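Local coordinates for Thiol:disulfide interchange protein (PDB 6DXN), which probably acts as a periplasmic thiol-disulfide oxidoreductase of the DsbA branch of the thioredoxin family, exchanging disulfide bonds with other proteins, at residues A[30-35]-A[96-101]; A[40-45]-A[171-176]; A[68-73]-A[102-107]; A[60-65]-A[137-142]. One frame throughout, in Å; residues are numbered along the deposited sequence.

Contact 1 of 4, residues A[30-35]-A[96-101]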
loop_
_atom_site.group_PDB
_atom_site.type_symbol
_atom_site.label_atom_id
_atom_site.label_comp_id
_atom_site.label_asym_id
_atom_site.label_seq_id
_atom_site.Cartn_x
_atom_site.Cartn_y
_atom_site.Cartn_z
ATOM N N SER A 30 -0.627 3.076 -5.713
ATOM C CA SER A 30 -1.478 3.024 -6.868
ATOM C C SER A 30 -0.952 1.918 -7.780
ATOM O O SER A 30 0.260 1.815 -8.006
ATOM C CB SER A 30 -1.531 4.352 -7.581
ATOM O OG SER A 30 -2.267 4.236 -8.778
ATOM N N PHE A 31 -1.866 1.089 -8.285
ATOM C CA PHE A 31 -1.447 0.036 -9.172
ATOM C C PHE A 31 -0.902 0.620 -10.487
ATOM O O PHE A 31 -0.327 -0.111 -11.254
ATOM C CB PHE A 31 -2.579 -0.957 -9.432
ATOM C CG PHE A 31 -2.847 -1.930 -8.317
ATOM C CD1 PHE A 31 -1.996 -3.004 -8.111
ATOM C CD2 PHE A 31 -3.964 -1.805 -7.505
ATOM C CE1 PHE A 31 -2.248 -3.921 -7.105
ATOM C CE2 PHE A 31 -4.212 -2.722 -6.499
ATOM C CZ PHE A 31 -3.349 -3.769 -6.289
ATOM N N TYR A 32 -1.117 1.923 -10.730
ATOM C CA TYR A 32 -0.625 2.625 -11.949
ATOM C C TYR A 32 0.800 3.166 -11.758
ATOM O O TYR A 32 1.479 3.516 -12.735
ATOM C CB TYR A 32 -1.447 3.881 -12.263
ATOM C CG TYR A 32 -2.818 3.718 -12.865
ATOM C CD1 TYR A 32 -3.944 3.574 -12.066
ATOM C CD2 TYR A 32 -3.006 3.799 -14.238
ATOM C CE1 TYR A 32 -5.212 3.464 -12.616
ATOM C CE2 TYR A 32 -4.268 3.691 -14.804
ATOM C CZ TYR A 32 -5.374 3.526 -13.988
ATOM O OH TYR A 32 -6.621 3.413 -14.537
ATOM N N CYS A 33 1.228 3.270 -10.497
ATOM C CA CYS A 33 2.520 3.870 -10.113
ATOM C C CYS A 33 3.684 2.881 -10.283
ATOM O O CYS A 33 3.704 1.825 -9.660
ATOM C CB CYS A 33 2.428 4.350 -8.667
ATOM S SG CYS A 33 3.888 5.238 -8.071
ATOM N N GLY A 34 4.659 3.249 -11.125
ATOM C CA GLY A 34 5.831 2.399 -11.392
ATOM C C GLY A 34 6.582 2.041 -10.111
ATOM O O GLY A 34 6.792 0.865 -9.813
ATOM N N PRO A 35 7.042 3.045 -9.331
ATOM C CA PRO A 35 7.738 2.793 -8.067
ATOM C C PRO A 35 6.895 1.958 -7.092
ATOM O O PRO A 35 7.446 1.215 -6.290
ATOM C CB PRO A 35 8.013 4.198 -7.516
ATOM C CG PRO A 35 8.041 5.066 -8.757
ATOM C CD PRO A 35 6.971 4.475 -9.656
ATOM N N GLU A 96 0.892 -6.081 -13.130
ATOM C CA GLU A 96 1.222 -6.582 -14.472
ATOM C C GLU A 96 0.116 -6.147 -15.450
ATOM O O GLU A 96 0.401 -5.565 -16.495
ATOM C CB GLU A 96 1.411 -8.101 -14.464
ATOM C CG GLU A 96 2.642 -8.567 -13.695
ATOM C CD GLU A 96 2.846 -10.070 -13.646
ATOM O OE1 GLU A 96 2.140 -10.796 -14.396
ATOM O OE2 GLU A 96 3.720 -10.520 -12.864
ATOM N N GLY A 97 -1.143 -6.390 -15.068
ATOM C CA GLY A 97 -2.311 -6.052 -15.917
ATOM C C GLY A 97 -2.373 -4.575 -16.293
ATOM O O GLY A 97 -3.034 -4.198 -17.279
ATOM N N LEU A 98 -1.665 -3.733 -15.531
ATOM C CA LEU A 98 -1.689 -2.293 -15.752
ATOM C C LEU A 98 -0.369 -1.754 -16.311
ATOM O O LEU A 98 -0.395 -0.855 -17.176
ATOM C CB LEU A 98 -2.030 -1.603 -14.426
ATOM C CG LEU A 98 -3.496 -1.688 -14.020
ATOM C CD1 LEU A 98 -3.677 -1.495 -12.530
ATOM C CD2 LEU A 98 -4.325 -0.686 -14.804
ATOM N N GLN A 99 0.764 -2.328 -15.891
ATOM C CA GLN A 99 2.051 -1.745 -16.249
ATOM C C GLN A 99 2.919 -2.644 -17.136
ATOM O O GLN A 99 3.905 -2.160 -17.707
ATOM C CB GLN A 99 2.818 -1.413 -14.970
ATOM C CG GLN A 99 2.034 -0.519 -14.025
ATOM C CD GLN A 99 2.921 0.034 -12.938
ATOM O OE1 GLN A 99 4.058 0.430 -13.185
ATOM N NE2 GLN A 99 2.391 0.094 -11.727
ATOM N N VAL A 100 2.572 -3.926 -17.232
ATOM C CA VAL A 100 3.323 -4.866 -18.033
ATOM C C VAL A 100 2.525 -5.163 -19.316
ATOM O O VAL A 100 2.931 -4.790 -20.415
ATOM C CB VAL A 100 3.638 -6.137 -17.215
ATOM C CG1 VAL A 100 4.352 -7.189 -18.040
ATOM C CG2 VAL A 100 4.448 -5.813 -15.952
ATOM N N LYS A 101 1.350 -5.774 -19.160
ATOM C CA LYS A 101 0.549 -6.176 -20.304
ATOM C C LYS A 101 -0.455 -5.091 -20.703
ATOM O O LYS A 101 -0.983 -5.132 -21.809
ATOM C CB LYS A 101 -0.172 -7.483 -19.980
ATOM C CG LYS A 101 0.727 -8.553 -19.386
ATOM C CD LYS A 101 0.148 -9.949 -19.396
ATOM C CE LYS A 101 -1.080 -10.117 -18.534
ATOM N NZ LYS A 101 -1.582 -11.510 -18.605
#
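Gln99 and Leu98, the last residues of helix 87-99, grip segment 30-35, a type I turn (Ser30 to Cys33) leading into a helix, by two means, one polar and one apolar. The polar part rests on one amide. Gln99 NE2 donates to Phe31 O at 2.8 Å and to Cys33 O at 3.0 Å, with N-H...O angles of 156° and 160°. Both oxygens lie close to the amide plane of Gln99, yet NE2 stands above the plane of each carbonyl, more steeply over that of Cys33. The side chain is extended beyond CG (chi2 -167°), which carries CD across toward the turn; OE1 lies 3.2 Å from Gly34 CA. Two carbonyls of the turn region are thus clipped together by one NH2 group.

The apolar part belongs to Leu98. Its CD1 closes on Phe31 CB at 3.3 Å, and CD2 lies over one face of the Tyr32 ring, 4.4 Å from CE2. The Tyr32 hydroxyl reaches onward to the backbone N of Leu70.

Within the turn, Tyr32 N donates to Ser30 OG at 3.2 Å, closing an ST turn, while Cys33 N-caps helix 34-41. A turn leading into a helix capped by Cys33 and carrying Cys36 in its first turn fits the thioredoxin-type CxxC site, here without its predicted disulfide and packed against the end of a helix of the DsbA helical insertion.

Contact 2 of 4, residues A[40-45]-A[171-176]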
loop_
_atom_site.group_PDB
_atom_site.type_symbol
_atom_site.label_atom_id
_atom_site.label_comp_id
_atom_site.label_asym_id
_atom_site.label_seq_id
_atom_site.Cartn_x
_atom_site.Cartn_y
_atom_site.Cartn_z
ATOM N N ALA A 40 6.769 -3.443 -4.442
ATOM C CA ALA A 40 6.102 -4.698 -4.140
ATOM C C ALA A 40 6.739 -5.895 -4.858
ATOM O O ALA A 40 6.538 -7.020 -4.407
ATOM C CB ALA A 40 4.643 -4.594 -4.513
ATOM N N GLU A 41 7.511 -5.663 -5.936
ATOM C CA GLU A 41 7.991 -6.802 -6.755
ATOM C C GLU A 41 9.483 -6.726 -7.132
ATOM O O GLU A 41 10.107 -7.780 -7.294
ATOM C CB GLU A 41 7.104 -6.882 -8.009
ATOM C CG GLU A 41 7.426 -8.031 -8.958
ATOM C CD GLU A 41 8.594 -7.816 -9.912
ATOM O OE1 GLU A 41 8.910 -6.648 -10.215
ATOM O OE2 GLU A 41 9.197 -8.819 -10.341
ATOM N N ARG A 42 10.050 -5.523 -7.295
ATOM C CA ARG A 42 11.468 -5.395 -7.743
ATOM C C ARG A 42 12.406 -5.112 -6.563
ATOM O O ARG A 42 13.325 -5.884 -6.318
ATOM C CB ARG A 42 11.643 -4.288 -8.791
ATOM C CG ARG A 42 13.076 -4.125 -9.285
ATOM C CD ARG A 42 13.268 -3.000 -10.291
ATOM N NE ARG A 42 12.410 -3.165 -11.460
ATOM C CZ ARG A 42 12.673 -3.976 -12.477
ATOM N NH1 ARG A 42 13.775 -4.707 -12.465
ATOM N NH2 ARG A 42 11.827 -4.063 -13.494
ATOM N N ILE A 43 12.206 -3.965 -5.908
ATOM C CA ILE A 43 13.010 -3.549 -4.751
ATOM C C ILE A 43 12.644 -4.447 -3.567
ATOM O O ILE A 43 13.496 -4.793 -2.749
ATOM C CB ILE A 43 12.787 -2.063 -4.405
ATOM C CG1 ILE A 43 13.020 -1.151 -5.611
ATOM C CG2 ILE A 43 13.650 -1.658 -3.210
ATOM C CD1 ILE A 43 12.732 0.307 -5.346
ATOM N N ASN A 44 11.355 -4.797 -3.487
ATOM C CA ASN A 44 10.850 -5.645 -2.423
ATOM C C ASN A 44 11.001 -4.919 -1.080
ATOM O O ASN A 44 11.476 -5.478 -0.086
ATOM C CB ASN A 44 11.473 -7.043 -2.481
ATOM C CG ASN A 44 10.891 -7.856 -3.617
ATOM O OD1 ASN A 44 9.672 -7.880 -3.799
ATOM N ND2 ASN A 44 11.742 -8.527 -4.375
ATOM N N VAL A 45 10.591 -3.649 -1.082
ATOM C CA VAL A 45 10.562 -2.848 0.117
ATOM C C VAL A 45 9.482 -3.429 1.040
ATOM O O VAL A 45 9.635 -3.433 2.256
ATOM C CB VAL A 45 10.246 -1.373 -0.200
ATOM C CG1 VAL A 45 9.957 -0.571 1.054
ATOM C CG2 VAL A 45 11.335 -0.718 -1.026
ATOM N N ASP A 171 23.247 2.666 -2.347
ATOM C CA ASP A 171 24.178 1.629 -2.857
ATOM C C ASP A 171 23.469 0.732 -3.879
ATOM O O ASP A 171 23.814 0.766 -5.062
ATOM C CB ASP A 171 24.774 0.802 -1.718
ATOM C CG ASP A 171 25.684 1.610 -0.812
ATOM O OD1 ASP A 171 26.566 2.317 -1.345
ATOM O OD2 ASP A 171 25.472 1.564 0.411
ATOM N N ASP A 172 22.529 -0.095 -3.406
ATOM C CA ASP A 172 21.749 -0.960 -4.304
ATOM C C ASP A 172 20.359 -1.164 -3.678
ATOM O O ASP A 172 20.104 -0.711 -2.554
ATOM C CB ASP A 172 22.493 -2.250 -4.664
ATOM C CG ASP A 172 22.367 -3.368 -3.652
ATOM O OD1 ASP A 172 22.119 -3.068 -2.471
ATOM O OD2 ASP A 172 22.476 -4.539 -4.078
ATOM N N TYR A 173 19.476 -1.861 -4.402
ATOM C CA TYR A 173 18.072 -1.992 -3.975
ATOM C C TYR A 173 17.906 -2.817 -2.693
ATOM O O TYR A 173 17.005 -2.524 -1.912
ATOM C CB TYR A 173 17.194 -2.565 -5.092
ATOM C CG TYR A 173 17.066 -1.695 -6.318
ATOM C CD1 TYR A 173 16.733 -0.351 -6.218
ATOM C CD2 TYR A 173 17.200 -2.233 -7.588
ATOM C CE1 TYR A 173 16.606 0.448 -7.341
ATOM C CE2 TYR A 173 17.056 -1.453 -8.723
ATOM C CZ TYR A 173 16.762 -0.108 -8.601
ATOM O OH TYR A 173 16.638 0.653 -9.724
ATOM N N ASP A 174 18.736 -3.854 -2.512
ATOM C CA ASP A 174 18.664 -4.745 -1.344
ATOM C C ASP A 174 18.976 -3.935 -0.078
ATOM O O ASP A 174 18.273 -4.049 0.935
ATOM C CB ASP A 174 19.598 -5.949 -1.513
ATOM C CG ASP A 174 19.259 -6.821 -2.718
ATOM O OD1 ASP A 174 18.149 -6.667 -3.250
ATOM O OD2 ASP A 174 20.112 -7.645 -3.119
ATOM N N THR A 175 20.006 -3.091 -0.171
ATOM C CA THR A 175 20.438 -2.260 0.946
ATOM C C THR A 175 19.358 -1.207 1.218
ATOM O O THR A 175 19.027 -0.926 2.376
ATOM C CB THR A 175 21.818 -1.649 0.663
ATOM O OG1 THR A 175 22.716 -2.724 0.370
ATOM C CG2 THR A 175 22.353 -0.829 1.817
ATOM N N TYR A 176 18.798 -0.654 0.135
ATOM C CA TYR A 176 17.750 0.353 0.243
ATOM C C TYR A 176 16.547 -0.212 1.012
ATOM O O TYR A 176 16.032 0.434 1.946
ATOM C CB TYR A 176 17.306 0.855 -1.136
ATOM C CG TYR A 176 16.173 1.841 -1.041
ATOM C CD1 TYR A 176 14.866 1.395 -0.921
ATOM C CD2 TYR A 176 16.400 3.207 -1.011
ATOM C CE1 TYR A 176 13.811 2.283 -0.796
ATOM C CE2 TYR A 176 15.353 4.109 -0.899
ATOM C CZ TYR A 176 14.053 3.642 -0.779
ATOM O OH TYR A 176 12.998 4.494 -0.648
#
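Ile43 and Tyr173 mark the closest approach of the two backbones, their CA atoms 5.4 Å apart, where the turn after helix 34-41 passes the first turn of helix 173-188. In thioredoxin-fold terms, the bend between the helix that starts at the CxxC sequence and helix 45-52 packs here on the carboxy-terminal helix, the chain turning at Asn44 with positive phi.

Ile43 is the main contributor from 40-45 and divides its branches between two tyrosines. Its CG1 lies 3.8 Å from Tyr173 CD1, and the two side chains cross at about a right angle. The other branch, CG2, held anti to the backbone N, reaches Tyr173 O at 3.7 Å and Tyr176 CD1 at 4.0 Å, so it sits beside the first helical turn as well as the second ring. Val45 completes the patch: its CG2 approaches the edge of the Tyr176 ring, close to the ring plane, 3.9 Å from CE1. With CG anti to the backbone N (chi1 177°), the Tyr176 ring is carried to the side where these two methyls meet it, and its hydroxyl donates to Asn165 O. A triethylene glycol, probably from the crystallisation liquor, lies about 3 Å from the Tyr176 side chain at its nearest atoms. Arg42 adds a loose methylene touch to the Tyr173 ring on the solvent side.

No hydrogen bond links the segments; the helix start is fixed internally by its N-cap, Asp172, whose OD1 receives Thr175 N at 3.1 Å and Thr175 OG1 at 2.9 Å from opposite faces of the carboxylate plane.

Contact 3 of 4, residues A[68-73]-A[102-107]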
loop_
_atom_site.group_PDB
_atom_site.type_symbol
_atom_site.label_atom_id
_atom_site.label_comp_id
_atom_site.label_asym_id
_atom_site.label_seq_id
_atom_site.Cartn_x
_atom_site.Cartn_y
_atom_site.Cartn_z
ATOM N N GLY A 68 -5.888 7.898 -11.808
ATOM C CA GLY A 68 -6.238 7.171 -13.051
ATOM C C GLY A 68 -7.719 6.813 -13.184
ATOM O O GLY A 68 -8.482 6.861 -12.219
ATOM N N PRO A 69 -8.167 6.441 -14.406
ATOM C CA PRO A 69 -9.559 6.049 -14.644
ATOM C C PRO A 69 -10.065 4.868 -13.791
ATOM O O PRO A 69 -11.182 4.914 -13.295
ATOM C CB PRO A 69 -9.614 5.629 -16.126
ATOM C CG PRO A 69 -8.312 6.096 -16.757
ATOM C CD PRO A 69 -7.359 6.453 -15.635
ATOM N N LEU A 70 -9.230 3.833 -13.628
ATOM C CA LEU A 70 -9.596 2.599 -12.888
ATOM C C LEU A 70 -9.437 2.748 -11.367
ATOM O O LEU A 70 -9.842 1.836 -10.620
ATOM C CB LEU A 70 -8.704 1.451 -13.375
ATOM C CG LEU A 70 -8.955 0.961 -14.798
ATOM C CD1 LEU A 70 -7.797 0.113 -15.296
ATOM C CD2 LEU A 70 -10.263 0.192 -14.879
ATOM N N GLY A 71 -8.813 3.847 -10.923
ATOM C CA GLY A 71 -8.546 4.100 -9.493
ATOM C C GLY A 71 -9.619 3.520 -8.573
ATOM O O GLY A 71 -9.335 2.648 -7.757
ATOM N N PRO A 72 -10.883 3.986 -8.664
ATOM C CA PRO A 72 -11.961 3.455 -7.823
ATOM C C PRO A 72 -12.164 1.935 -7.953
ATOM O O PRO A 72 -12.190 1.244 -6.945
ATOM C CB PRO A 72 -13.191 4.245 -8.308
ATOM C CG PRO A 72 -12.598 5.535 -8.830
ATOM C CD PRO A 72 -11.336 5.085 -9.535
ATOM N N ALA A 73 -12.265 1.420 -9.191
ATOM C CA ALA A 73 -12.483 -0.025 -9.398
ATOM C C ALA A 73 -11.387 -0.837 -8.693
ATOM O O ALA A 73 -11.667 -1.893 -8.152
ATOM C CB ALA A 73 -12.537 -0.353 -10.869
ATOM N N ARG A 102 -0.669 -4.121 -19.807
ATOM C CA ARG A 102 -1.669 -3.057 -19.955
ATOM C C ARG A 102 -2.901 -3.610 -20.682
ATOM O O ARG A 102 -3.385 -3.025 -21.653
ATOM C CB ARG A 102 -1.109 -1.798 -20.626
ATOM C CG ARG A 102 -2.110 -0.649 -20.639
ATOM C CD ARG A 102 -1.552 0.745 -20.868
ATOM N NE ARG A 102 -0.625 0.847 -21.982
ATOM C CZ ARG A 102 -0.199 1.990 -22.510
ATOM N NH1 ARG A 102 -0.692 3.145 -22.094
ATOM N NH2 ARG A 102 0.726 1.971 -23.452
ATOM N N ASP A 103 -3.412 -4.737 -20.179
ATOM C CA ASP A 103 -4.592 -5.367 -20.735
ATOM C C ASP A 103 -5.776 -5.106 -19.795
ATOM O O ASP A 103 -6.879 -5.553 -20.061
ATOM C CB ASP A 103 -4.360 -6.850 -21.038
ATOM C CG ASP A 103 -4.050 -7.714 -19.831
ATOM O OD1 ASP A 103 -3.939 -7.163 -18.713
ATOM O OD2 ASP A 103 -3.931 -8.934 -20.019
ATOM N N ILE A 104 -5.521 -4.406 -18.676
ATOM C CA ILE A 104 -6.618 -4.009 -17.793
ATOM C C ILE A 104 -6.990 -2.572 -18.169
ATOM O O ILE A 104 -6.312 -1.623 -17.780
ATOM C CB ILE A 104 -6.286 -4.157 -16.294
ATOM C CG1 ILE A 104 -5.964 -5.608 -15.924
ATOM C CG2 ILE A 104 -7.435 -3.614 -15.455
ATOM C CD1 ILE A 104 -5.548 -5.804 -14.482
ATOM N N LYS A 105 -8.080 -2.444 -18.933
ATOM C CA LYS A 105 -8.544 -1.162 -19.431
ATOM C C LYS A 105 -9.878 -0.777 -18.784
ATOM O O LYS A 105 -10.163 0.408 -18.641
ATOM C CB LYS A 105 -8.715 -1.239 -20.953
ATOM C CG LYS A 105 -7.474 -1.630 -21.742
ATOM C CD LYS A 105 -7.807 -2.007 -23.181
ATOM C CE LYS A 105 -6.592 -2.251 -24.049
ATOM N NZ LYS A 105 -5.856 -0.994 -24.324
ATOM N N THR A 106 -10.664 -1.785 -18.378
ATOM C CA THR A 106 -12.005 -1.572 -17.799
ATOM C C THR A 106 -12.181 -2.320 -16.469
ATOM O O THR A 106 -11.401 -3.207 -16.128
ATOM C CB THR A 106 -13.094 -2.131 -18.721
ATOM O OG1 THR A 106 -12.899 -3.545 -18.754
ATOM C CG2 THR A 106 -13.066 -1.576 -20.131
ATOM N N ALA A 107 -13.274 -1.990 -15.767
ATOM C CA ALA A 107 -13.638 -2.640 -14.516
ATOM C C ALA A 107 -13.882 -4.137 -14.755
ATOM O O ALA A 107 -13.556 -4.961 -13.912
ATOM C CB ALA A 107 -14.857 -1.969 -13.931
#
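Leu70 fills the tight half of this contact, pressing both methyl groups against the loop that joins helix 87-99 to helix 107-115. CD1 meets Ile104, lying 3.4 Å from its O and 3.7 Å from its CG2, and the two side chains run obliquely past each other. CD2 rests on the backbone farther along, 3.5 Å from Thr106 C and 3.8 Å from Lys105 O. The leucine is therefore seated largely on backbone, with one methyl of Ile104 as its side-chain partner. Its chi2 of 164° puts CD1 anti to CA, turned toward Ile104. Leu98 packs on Leu70 as well, so that the side chain is buried between helix end and loop.

The outer half is looser. Ala73, early in helix 71-83, brings CB to 4.2 Å from CB of Ala107, a single touch of methyls beside the solvent. The side chains of Lys105 and Thr106 set out away from segment 68-73; Thr106 instead caps helix 107-115 through OG1 to Asp109 N.

With no hydrogen bond between them, these segments of the DsbA helical insertion meet by van der Waals contact, consistent with a fit resting on shape, while polar bonds to neighbouring residues hold each side.

Contact 4 of 4, residues A[60-65]-A[137-142]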
loop_
_atom_site.group_PDB
_atom_site.type_symbol
_atom_site.label_atom_id
_atom_site.label_comp_id
_atom_site.label_asym_id
_atom_site.label_seq_id
_atom_site.Cartn_x
_atom_site.Cartn_y
_atom_site.Cartn_z
ATOM N N GLU A 60 -0.173 -2.093 6.283
ATOM C CA GLU A 60 -1.463 -1.903 5.625
ATOM C C GLU A 60 -1.225 -1.153 4.312
ATOM O O GLU A 60 -0.493 -0.175 4.257
ATOM C CB GLU A 60 -2.460 -1.197 6.544
ATOM C CG GLU A 60 -2.991 -2.105 7.642
ATOM C CD GLU A 60 -4.160 -1.541 8.432
ATOM O OE1 GLU A 60 -4.369 -0.317 8.384
ATOM O OE2 GLU A 60 -4.874 -2.337 9.079
ATOM N N LYS A 61 -1.821 -1.668 3.242
ATOM C CA LYS A 61 -1.676 -1.032 1.955
ATOM C C LYS A 61 -3.033 -0.456 1.563
ATOM O O LYS A 61 -4.021 -1.178 1.459
ATOM C CB LYS A 61 -1.088 -2.008 0.931
ATOM C CG LYS A 61 0.338 -2.435 1.236
ATOM C CD LYS A 61 1.077 -3.059 0.088
ATOM C CE LYS A 61 1.347 -2.077 -1.034
ATOM N NZ LYS A 61 2.195 -2.685 -2.083
ATOM N N TYR A 62 -3.054 0.864 1.390
ATOM C CA TYR A 62 -4.246 1.608 1.022
ATOM C C TYR A 62 -4.092 2.107 -0.418
ATOM O O TYR A 62 -3.159 2.838 -0.735
ATOM C CB TYR A 62 -4.464 2.716 2.052
ATOM C CG TYR A 62 -5.069 2.270 3.360
ATOM C CD1 TYR A 62 -5.043 0.946 3.778
ATOM C CD2 TYR A 62 -5.549 3.208 4.255
ATOM C CE1 TYR A 62 -5.588 0.558 4.996
ATOM C CE2 TYR A 62 -6.088 2.837 5.473
ATOM C CZ TYR A 62 -6.102 1.510 5.852
ATOM O OH TYR A 62 -6.634 1.171 7.068
ATOM N N HIS A 63 -5.025 1.691 -1.280
ATOM C CA HIS A 63 -5.002 2.078 -2.679
ATOM C C HIS A 63 -5.593 3.490 -2.845
ATOM O O HIS A 63 -6.551 3.830 -2.192
ATOM C CB HIS A 63 -5.698 1.011 -3.534
ATOM C CG HIS A 63 -5.424 1.217 -4.978
ATOM N ND1 HIS A 63 -6.349 1.759 -5.833
ATOM C CD2 HIS A 63 -4.289 1.055 -5.696
ATOM C CE1 HIS A 63 -5.816 1.876 -7.028
ATOM N NE2 HIS A 63 -4.554 1.470 -6.968
ATOM N N VAL A 64 -4.993 4.289 -3.742
ATOM C CA VAL A 64 -5.402 5.691 -4.029
ATOM C C VAL A 64 -6.420 5.707 -5.183
ATOM O O VAL A 64 -6.053 5.539 -6.352
ATOM C CB VAL A 64 -4.169 6.560 -4.348
ATOM C CG1 VAL A 64 -4.545 7.969 -4.793
ATOM C CG2 VAL A 64 -3.197 6.615 -3.176
ATOM N N SER A 65 -7.689 5.971 -4.844
ATOM C CA SER A 65 -8.818 5.964 -5.802
ATOM C C SER A 65 -8.772 7.141 -6.789
ATOM O O SER A 65 -9.221 6.998 -7.928
ATOM C CB SER A 65 -10.145 5.978 -5.079
ATOM O OG SER A 65 -10.391 4.756 -4.406
ATOM N N ILE A 137 -13.131 0.221 1.637
ATOM C CA ILE A 137 -13.062 1.144 0.494
ATOM C C ILE A 137 -13.175 2.583 1.025
ATOM O O ILE A 137 -12.426 3.462 0.620
ATOM C CB ILE A 137 -14.163 0.813 -0.542
ATOM C CG1 ILE A 137 -13.937 -0.555 -1.187
ATOM C CG2 ILE A 137 -14.274 1.909 -1.594
ATOM C CD1 ILE A 137 -15.119 -1.067 -1.967
ATOM N N ALA A 138 -14.112 2.811 1.956
ATOM C CA ALA A 138 -14.320 4.164 2.486
ATOM C C ALA A 138 -13.122 4.589 3.345
ATOM O O ALA A 138 -12.703 5.748 3.288
ATOM C CB ALA A 138 -15.625 4.245 3.236
ATOM N N ARG A 139 -12.566 3.637 4.109
ATOM C CA ARG A 139 -11.389 3.878 4.971
ATOM C C ARG A 139 -10.207 4.369 4.120
ATOM O O ARG A 139 -9.521 5.339 4.474
ATOM C CB ARG A 139 -11.021 2.585 5.710
ATOM C CG ARG A 139 -9.739 2.629 6.536
ATOM C CD ARG A 139 -9.809 3.541 7.749
ATOM N NE ARG A 139 -8.685 3.353 8.663
ATOM C CZ ARG A 139 -8.527 4.007 9.813
ATOM N NH1 ARG A 139 -9.412 4.919 10.184
ATOM N NH2 ARG A 139 -7.488 3.743 10.592
ATOM N N GLN A 140 -9.957 3.654 3.024
ATOM C CA GLN A 140 -8.869 3.958 2.093
ATOM C C GLN A 140 -9.011 5.383 1.532
ATOM O O GLN A 140 -8.055 6.155 1.581
ATOM C CB GLN A 140 -8.827 2.884 1.001
ATOM C CG GLN A 140 -8.167 1.587 1.463
ATOM C CD GLN A 140 -8.376 0.438 0.505
ATOM O OE1 GLN A 140 -7.458 -0.003 -0.181
ATOM N NE2 GLN A 140 -9.608 -0.037 0.421
ATOM N N ASP A 141 -10.199 5.726 1.016
ATOM C CA ASP A 141 -10.468 7.048 0.430
ATOM C C ASP A 141 -10.397 8.156 1.497
ATOM O O ASP A 141 -9.842 9.238 1.263
ATOM C CB ASP A 141 -11.831 7.070 -0.271
ATOM C CG ASP A 141 -11.952 6.146 -1.475
ATOM O OD1 ASP A 141 -10.900 5.792 -2.066
ATOM O OD2 ASP A 141 -13.103 5.782 -1.817
ATOM N N ASN A 142 -10.964 7.884 2.674
ATOM C CA ASN A 142 -11.019 8.875 3.748
ATOM C C ASN A 142 -9.610 9.249 4.241
ATOM O O ASN A 142 -9.333 10.421 4.501
ATOM C CB ASN A 142 -11.848 8.365 4.930
ATOM C CG ASN A 142 -12.047 9.421 5.996
ATOM O OD1 ASN A 142 -12.349 10.573 5.687
ATOM N ND2 ASN A 142 -11.891 9.032 7.249
HETATM O O HOH W 1 -8.162 5.918 -1.975
#
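Asp141 OD1 is gripped from strand 60-63 and the residues after it by a hydroxyl and a water. Ser65 OG donates to its syn lone pair at 2.6 Å, and the water donates to it at 2.7 Å. That water gives a bond to His63 O at 2.6 Å and takes one from Ser65 N at 2.9 Å, tying two backbone groups to the carboxylate; Ser65 OG has a second partner in Thr75 OG1.

Gln140 OE1 accepts directly from His63 N at 3.2 Å, nearly straight at 174°, while NE2 turns back to Leu136 O. The same side chain lays CG over one face of the Tyr62 ring in a CH-pi contact, 4.1 Å from the centroid. The bend at chi2 (68°) keeps CD of Arg139 beside the Tyr62 hydroxyl, which lies at the guanidinium edge, and NE bonds weakly to that OH at 3.4 Å; Arg139 NH2 bonds to Gln21 O.

Strand 60-63, at the border of the thioredoxin sheet, runs parallel to strand 25-29, and segment 137-142 of helix 131-146 crosses it at -80°, the local axes 7.8 Å apart. Helix 71-83 flanks both, its Thr75 and Trp78 packing on Gln140.

Contacts 1, 3 and 4 touch one another in pairs; contact 2 touches contact 4, Ala40 CB lying 3.9 Å from Lys61 NZ. Contact 1, which holds Cys33, touches contact 3 through Tyr32 OH and Leu70 N (2.8 Å) and through Gly97 O and Ile104 N (2.9 Å); their centres are about 10 Å apart. It meets contact 4 where Phe31 N bonds to His63 NE2 at 3.0 Å, linking the turn to the sheet edge. Contacts 3 and 4 pack together, Pro72 CD against Ser65 O. Contact 2 shares helix 34-41 with contact 1 without touching it, nearest atoms about 5 Å and centres about 17 Å apart, and lies about 27 Å, centre to centre, from contact 3.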